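Local coordinates for protein methyltransferase WBDD (Escherichia coli, PDB 4AZS) that combines kinase and methyltransferase activities in one chain and regulates the chain length of the O9a O antigen, at residues 196-201 with 219-224. Residues are numbered along the deposited sequence; the frame is centred on the assembly and turned at random.
Sequences EQCAFY and YLVSNH
Phe200 and Ser222 form a hydrogen-bonded antiparallel pair at the open end of the beta hairpin 200-207/216-222, which closes one edge of the seven-stranded methyltransferase sheet. Phe200 N gives to Ser222 O at 2.9 Å, and Ser222 N returns a bond to Phe200 O; Val221 CA-H also approaches Phe200 O. Beyond the last bridge, the side chain of Asn223 takes over the pairing. Its CB leans over one face of the His224 ring, near the rim. From CG the amide splits: OD1 of Asn223 receives Ala199 N at 2.8 Å almost end-on (C=O...N 170°) and also lies 3.4 Å from Cys198 CA, while ND2 donates to Asp165 OD1 and to a water that donates to Gln197 O. Both ends of the amide are thus held, which fixes its flip. On the sheet face of Tyr201 and Val221, chi1 of Val221 (175°) sets CG1 anti to the backbone N, 3.6 Å from Cys198 CB, and leaves CG2 to meet Tyr201 CB. The side chains of Tyr201 and Tyr219 run alongside each other, with their CD1 atoms 4.1 Å apart; Tyr268 stacks on Tyr201. Ser222 OG bonds to Gln168 O and accepts His224 N in an ST turn, at 3.0 Å.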
loop_
_atom_site.group_PDB
_atom_site.type_symbol
_atom_site.label_atom_id
_atom_site.label_comp_id
_atom_site.label_asym_id
_atom_site.label_seq_id
_atom_site.Cartn_x
_atom_site.Cartn_y
_atom_site.Cartn_z
ATOM N N GLU A 196 -19.316 29.064 -19.532
ATOM C CA GLU A 196 -19.998 28.827 -20.782
ATOM C C GLU A 196 -21.378 28.165 -20.539
ATOM O O GLU A 196 -22.225 28.236 -21.381
ATOM C CB GLU A 196 -19.133 27.965 -21.700
ATOM C CG GLU A 196 -19.103 26.502 -21.307
ATOM C CD GLU A 196 -17.965 25.738 -21.981
ATOM O OE1 GLU A 196 -17.267 26.338 -22.834
ATOM O OE2 GLU A 196 -17.758 24.541 -21.645
ATOM N N GLN A 197 -21.595 27.584 -19.363
ATOM C CA GLN A 197 -22.943 27.170 -18.950
ATOM C C GLN A 197 -23.865 28.358 -18.696
ATOM O O GLN A 197 -25.082 28.176 -18.712
ATOM C CB GLN A 197 -22.928 26.276 -17.694
ATOM C CG GLN A 197 -22.685 26.997 -16.363
ATOM C CD GLN A 197 -21.258 27.531 -16.217
ATOM O OE1 GLN A 197 -20.432 27.341 -17.128
ATOM N NE2 GLN A 197 -20.952 28.191 -15.080
ATOM N N CYS A 198 -23.318 29.558 -18.468
ATOM C CA CYS A 198 -24.160 30.752 -18.325
ATOM C C CYS A 198 -24.639 31.218 -19.689
ATOM O O CYS A 198 -24.044 30.900 -20.709
ATOM C CB CYS A 198 -23.403 31.832 -17.614
ATOM S SG CYS A 198 -22.983 31.373 -15.894
ATOM N N ALA A 199 -25.739 31.949 -19.720
ATOM C CA ALA A 199 -26.425 32.219 -20.971
ATOM C C ALA A 199 -25.680 33.168 -21.858
ATOM O O ALA A 199 -25.481 32.901 -23.034
ATOM C CB ALA A 199 -27.823 32.790 -20.681
ATOM N N PHE A 200 -25.363 34.317 -21.311
ATOM C CA PHE A 200 -24.670 35.379 -22.029
ATOM C C PHE A 200 -23.282 35.652 -21.439
ATOM O O PHE A 200 -23.161 35.860 -20.225
ATOM C CB PHE A 200 -25.488 36.687 -21.937
ATOM C CG PHE A 200 -24.870 37.843 -22.696
ATOM C CD1 PHE A 200 -25.121 38.021 -24.042
ATOM C CD2 PHE A 200 -24.063 38.756 -22.061
ATOM C CE1 PHE A 200 -24.557 39.076 -24.737
ATOM C CE2 PHE A 200 -23.513 39.838 -22.743
ATOM C CZ PHE A 200 -23.744 39.984 -24.082
ATOM N N TYR A 201 -22.244 35.634 -22.259
ATOM C CA TYR A 201 -20.924 36.118 -21.835
ATOM C C TYR A 201 -20.141 36.771 -22.967
ATOM O O TYR A 201 -20.221 36.336 -24.137
ATOM C CB TYR A 201 -20.073 34.999 -21.146
ATOM C CG TYR A 201 -19.481 33.982 -22.099
ATOM C CD1 TYR A 201 -18.273 34.207 -22.685
ATOM C CD2 TYR A 201 -20.149 32.817 -22.432
ATOM C CE1 TYR A 201 -17.729 33.321 -23.569
ATOM C CE2 TYR A 201 -19.599 31.884 -23.340
ATOM C CZ TYR A 201 -18.387 32.165 -23.894
ATOM O OH TYR A 201 -17.753 31.327 -24.781
ATOM N N TYR A 219 -14.551 38.969 -17.994
ATOM C CA TYR A 219 -15.797 38.640 -18.656
ATOM C C TYR A 219 -16.986 39.307 -17.999
ATOM O O TYR A 219 -17.032 39.479 -16.801
ATOM C CB TYR A 219 -16.007 37.131 -18.601
ATOM C CG TYR A 219 -15.031 36.370 -19.500
ATOM C CD1 TYR A 219 -15.258 36.257 -20.886
ATOM C CD2 TYR A 219 -13.831 35.871 -18.990
ATOM C CE1 TYR A 219 -14.333 35.609 -21.696
ATOM C CE2 TYR A 219 -12.915 35.219 -19.806
ATOM C CZ TYR A 219 -13.190 35.083 -21.122
ATOM O OH TYR A 219 -12.268 34.479 -21.883
ATOM N N LEU A 220 -17.939 39.681 -18.817
ATOM C CA LEU A 220 -19.223 40.162 -18.402
ATOM C C LEU A 220 -20.213 39.038 -18.694
ATOM O O LEU A 220 -20.300 38.543 -19.823
ATOM C CB LEU A 220 -19.582 41.370 -19.242
ATOM C CG LEU A 220 -20.905 42.037 -18.941
ATOM C CD1 LEU A 220 -21.014 42.557 -17.526
ATOM C CD2 LEU A 220 -21.085 43.176 -19.922
ATOM N N VAL A 221 -20.939 38.610 -17.689
ATOM C CA VAL A 221 -21.756 37.375 -17.801
ATOM C C VAL A 221 -23.177 37.703 -17.334
ATOM O O VAL A 221 -23.355 38.499 -16.401
ATOM C CB VAL A 221 -21.169 36.299 -16.901
ATOM C CG1 VAL A 221 -22.004 35.060 -16.856
ATOM C CG2 VAL A 221 -19.742 35.987 -17.276
ATOM N N SER A 222 -24.192 37.128 -17.955
ATOM C CA SER A 222 -25.557 37.291 -17.440
ATOM C C SER A 222 -26.431 36.134 -17.769
ATOM O O SER A 222 -26.311 35.499 -18.858
ATOM C CB SER A 222 -26.232 38.559 -17.980
ATOM O OG SER A 222 -27.519 38.729 -17.378
ATOM N N ASN A 223 -27.325 35.830 -16.829
ATOM C CA ASN A 223 -28.334 34.819 -17.100
ATOM C C ASN A 223 -29.702 35.444 -17.387
ATOM O O ASN A 223 -30.671 34.725 -17.536
ATOM C CB ASN A 223 -28.433 33.785 -15.985
ATOM C CG ASN A 223 -27.545 32.578 -16.200
ATOM O OD1 ASN A 223 -26.868 32.433 -17.217
ATOM N ND2 ASN A 223 -27.495 31.727 -15.197
ATOM N N HIS A 224 -29.765 36.765 -17.488
ATOM C CA HIS A 224 -31.042 37.460 -17.590
ATOM C C HIS A 224 -31.100 38.551 -18.613
ATOM O O HIS A 224 -32.192 38.975 -18.977
ATOM C CB HIS A 224 -31.394 38.053 -16.226
ATOM C CG HIS A 224 -31.640 37.024 -15.189
ATOM N ND1 HIS A 224 -32.729 36.218 -15.217
ATOM C CD2 HIS A 224 -30.886 36.638 -14.086
ATOM C CE1 HIS A 224 -32.673 35.367 -14.183
ATOM N NE2 HIS A 224 -31.535 35.621 -13.494
HETATM O O HOH W 1 -26.366 28.997 -16.017
#